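Local coordinates for amine oxidase domain-containing protein (Pyrococcus furiosus, PDB 3NRN) that binds adenosine monophosphate and is probably a flavin-dependent oxidoreductase of the amine oxidase family, its substrate unknown, at residues L115-L123 / E171-G179. Sequence-based numbering, arbitrary orientation.
Sequences LAEIRMNKL and EIRAALRWG
I118 faces R173 where helix 115-119 crosses helix 165-178, their CA atoms 5.9 Å apart. The axes of the two short segments run 9.6 Å apart at their closest and cross at -80°, nearly perpendicular. This is helix-on-helix packing at the surface of the amine oxidase fold, away from the AMP pocket. I118 sits in the middle of the contact. Its CG1 lies anti to the carbonyl carbon (chi1 -63°), which sends CD1 to I172 and turns CG2 onto CA and CB of R173. CD1 meets I172 CG2 at 3.3 Å, tighter than usual for two carbons, with the two side chains at about a right angle. L115 CD2 extends this apolar patch on to I172. L176 CD1 touches the backbone, 3.5 Å from L115 O. Arginines border the patch. R119 bends at chi2 and chi3, and this brings its guanidinium over L176, with L176 CD2 over one face, offset toward the rim. R173 lays a guanidinium face on L123 CD1, and L123 also touches L166 and A169 of the same long helix. The polar link comes from R177, whose chain bends at chi2. R177 NH2 gives a hydrogen bond to R119 O at 2.9 Å, with the oxygen near the guanidinium plane and an N-H...O angle of 137°. With an alanine in place of R177, R119 O is likely to lose this donor, and the end of helix 115-119 its hydrogen bond to helix 165-178. The R119 and R177 guanidinium groups probably repel mildly, with R119 NH1 and R177 NH1 4.6 Å apart and the two planes not far from parallel.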
loop_
_atom_site.group_PDB
_atom_site.type_symbol
_atom_site.label_atom_id
_atom_site.label_comp_id
_atom_site.label_asym_id
_atom_site.label_seq_id
_atom_site.Cartn_x
_atom_site.Cartn_y
_atom_site.Cartn_z
ATOM N N LEU A 115 -0.668 12.750 21.433
ATOM C CA LEU A 115 -0.363 11.369 21.092
ATOM C C LEU A 115 -0.917 10.500 22.212
ATOM O O LEU A 115 -1.334 9.363 21.991
ATOM C CB LEU A 115 1.148 11.170 20.978
ATOM C CG LEU A 115 1.856 11.982 19.892
ATOM C CD1 LEU A 115 3.362 11.772 19.991
ATOM C CD2 LEU A 115 1.343 11.560 18.523
ATOM N N ALA A 116 -0.917 11.054 23.419
ATOM C CA ALA A 116 -1.429 10.350 24.585
ATOM C C ALA A 116 -2.936 10.177 24.435
ATOM O O ALA A 116 -3.493 9.145 24.807
ATOM C CB ALA A 116 -1.111 11.138 25.855
ATOM N N GLU A 117 -3.588 11.194 23.885
ATOM C CA GLU A 117 -5.032 11.170 23.673
ATOM C C GLU A 117 -5.420 10.177 22.585
ATOM O O GLU A 117 -6.418 9.463 22.710
ATOM C CB GLU A 117 -5.524 12.564 23.299
ATOM C CG GLU A 117 -5.556 13.535 24.460
ATOM C CD GLU A 117 -5.157 14.936 24.052
ATOM O OE1 GLU A 117 -3.936 15.200 23.957
ATOM O OE2 GLU A 117 -6.062 15.766 23.818
ATOM N N ILE A 118 -4.637 10.146 21.512
ATOM C CA ILE A 118 -4.894 9.224 20.415
ATOM C C ILE A 118 -4.654 7.815 20.937
ATOM O O ILE A 118 -5.238 6.848 20.446
ATOM C CB ILE A 118 -3.957 9.492 19.220
ATOM C CG1 ILE A 118 -4.219 10.894 18.664
ATOM C CG2 ILE A 118 -4.182 8.441 18.133
ATOM C CD1 ILE A 118 -3.346 11.258 17.492
ATOM N N ARG A 119 -3.784 7.715 21.939
ATOM C CA ARG A 119 -3.464 6.437 22.569
ATOM C C ARG A 119 -4.718 5.971 23.303
ATOM O O ARG A 119 -5.069 4.791 23.269
ATOM C CB ARG A 119 -2.320 6.610 23.574
ATOM C CG ARG A 119 -1.886 5.321 24.260
ATOM C CD ARG A 119 -0.879 4.549 23.421
ATOM N NE ARG A 119 0.438 5.178 23.453
ATOM C CZ ARG A 119 1.494 4.749 22.766
ATOM N NH1 ARG A 119 1.393 3.683 21.983
ATOM N NH2 ARG A 119 2.655 5.381 22.871
HETATM N N MSE A 120 -5.384 6.919 23.959
HETATM C CA MSE A 120 -6.608 6.659 24.710
HETATM C C MSE A 120 -7.781 6.396 23.774
HETATM O O MSE A 120 -8.935 6.372 24.207
HETATM C CB MSE A 120 -6.955 7.858 25.600
HETATM C CG MSE A 120 -5.996 8.109 26.750
HETATM SE SE MSE A 120 -6.043 6.817 28.000
HETATM C CE MSE A 120 -4.559 5.891 27.585
ATOM N N ASN A 121 -7.486 6.214 22.491
ATOM C CA ASN A 121 -8.517 5.955 21.493
ATOM C C ASN A 121 -9.338 7.210 21.197
ATOM O O ASN A 121 -10.121 7.234 20.249
ATOM C CB ASN A 121 -9.446 4.837 21.976
ATOM C CG ASN A 121 -10.876 5.311 22.182
ATOM O OD1 ASN A 121 -11.619 5.517 21.221
ATOM N ND2 ASN A 121 -11.263 5.498 23.441
ATOM N N LYS A 122 -9.159 8.249 22.005
ATOM C CA LYS A 122 -9.901 9.488 21.810
ATOM C C LYS A 122 -9.482 10.219 20.540
ATOM O O LYS A 122 -8.378 10.754 20.450
ATOM C CB LYS A 122 -9.739 10.399 23.034
ATOM C CG LYS A 122 -10.579 9.948 24.226
ATOM C CD LYS A 122 -10.435 10.860 25.437
ATOM C CE LYS A 122 -9.120 10.633 26.165
ATOM N NZ LYS A 122 -9.045 11.442 27.414
ATOM N N LEU A 123 -10.379 10.229 19.558
ATOM C CA LEU A 123 -10.129 10.878 18.277
ATOM C C LEU A 123 -10.856 12.218 18.173
ATOM O O LEU A 123 -11.811 12.477 18.902
ATOM C CB LEU A 123 -10.571 9.961 17.135
ATOM C CG LEU A 123 -9.856 8.610 17.049
ATOM C CD1 LEU A 123 -10.474 7.776 15.946
ATOM C CD2 LEU A 123 -8.373 8.820 16.792
ATOM N N GLU A 171 -4.409 7.327 11.407
ATOM C CA GLU A 171 -3.129 6.833 10.911
ATOM C C GLU A 171 -2.094 6.974 12.030
ATOM O O GLU A 171 -1.152 6.183 12.133
ATOM C CB GLU A 171 -2.714 7.617 9.662
ATOM C CG GLU A 171 -3.507 7.199 8.428
ATOM C CD GLU A 171 -3.238 8.063 7.217
ATOM O OE1 GLU A 171 -2.097 8.542 7.056
ATOM O OE2 GLU A 171 -4.171 8.249 6.411
ATOM N N ILE A 172 -2.278 7.981 12.878
ATOM C CA ILE A 172 -1.375 8.180 14.001
ATOM C C ILE A 172 -1.628 7.038 14.988
ATOM O O ILE A 172 -0.699 6.491 15.558
ATOM C CB ILE A 172 -1.615 9.542 14.703
ATOM C CG1 ILE A 172 -1.109 10.681 13.810
ATOM C CG2 ILE A 172 -0.888 9.562 16.047
ATOM C CD1 ILE A 172 -1.452 12.077 14.313
ATOM N N ARG A 173 -2.891 6.678 15.183
ATOM C CA ARG A 173 -3.207 5.579 16.083
ATOM C C ARG A 173 -2.547 4.290 15.568
ATOM O O ARG A 173 -1.918 3.552 16.327
ATOM C CB ARG A 173 -4.726 5.391 16.188
ATOM C CG ARG A 173 -5.117 4.247 17.118
ATOM C CD ARG A 173 -6.567 4.333 17.550
ATOM N NE ARG A 173 -7.490 4.172 16.432
ATOM C CZ ARG A 173 -8.803 4.349 16.524
ATOM N NH1 ARG A 173 -9.345 4.692 17.684
ATOM N NH2 ARG A 173 -9.573 4.193 15.452
ATOM N N ALA A 174 -2.684 4.032 14.272
ATOM C CA ALA A 174 -2.084 2.842 13.675
ATOM C C ALA A 174 -0.578 2.806 13.940
ATOM O O ALA A 174 -0.011 1.743 14.209
ATOM C CB ALA A 174 -2.362 2.807 12.155
ATOM N N ALA A 175 0.074 3.962 13.867
ATOM C CA ALA A 175 1.518 4.018 14.100
ATOM C C ALA A 175 1.851 3.734 15.566
ATOM O O ALA A 175 2.867 3.103 15.874
ATOM C CB ALA A 175 2.066 5.381 13.689
ATOM N N LEU A 176 0.995 4.197 16.472
ATOM C CA LEU A 176 1.221 3.965 17.900
ATOM C C LEU A 176 1.003 2.488 18.222
ATOM O O LEU A 176 1.735 1.893 19.015
ATOM C CB LEU A 176 0.267 4.818 18.747
ATOM C CG LEU A 176 0.347 6.343 18.602
ATOM C CD1 LEU A 176 -0.674 7.000 19.521
ATOM C CD2 LEU A 176 1.750 6.820 18.936
ATOM N N ARG A 177 -0.004 1.896 17.591
ATOM C CA ARG A 177 -0.326 0.495 17.822
ATOM C C ARG A 177 0.638 -0.488 17.181
ATOM O O ARG A 177 1.160 -1.373 17.858
ATOM C CB ARG A 177 -1.735 0.181 17.312
ATOM C CG ARG A 177 -2.829 0.986 17.973
ATOM C CD ARG A 177 -3.627 0.156 18.959
ATOM N NE ARG A 177 -4.456 1.007 19.809
ATOM C CZ ARG A 177 -3.977 1.789 20.772
ATOM N NH1 ARG A 177 -2.670 1.827 21.015
ATOM N NH2 ARG A 177 -4.802 2.545 21.486
ATOM N N TRP A 178 0.880 -0.325 15.882
ATOM C CA TRP A 178 1.726 -1.259 15.149
ATOM C C TRP A 178 3.145 -0.824 14.861
ATOM O O TRP A 178 3.903 -1.569 14.241
ATOM C CB TRP A 178 1.038 -1.651 13.842
ATOM C CG TRP A 178 -0.375 -2.090 14.049
ATOM C CD1 TRP A 178 -0.836 -2.953 15.012
ATOM C CD2 TRP A 178 -1.503 -1.739 13.253
ATOM N NE1 TRP A 178 -2.187 -3.161 14.854
ATOM C CE2 TRP A 178 -2.621 -2.428 13.781
ATOM C CE3 TRP A 178 -1.684 -0.906 12.135
ATOM C CZ2 TRP A 178 -3.900 -2.309 13.230
ATOM C CZ3 TRP A 178 -2.961 -0.789 11.589
ATOM C CH2 TRP A 178 -4.050 -1.486 12.138
ATOM N N GLY A 179 3.505 0.382 15.292
ATOM C CA GLY A 179 4.862 0.852 15.089
ATOM C C GLY A 179 5.264 1.271 13.690
ATOM O O GLY A 179 4.421 1.663 12.881
#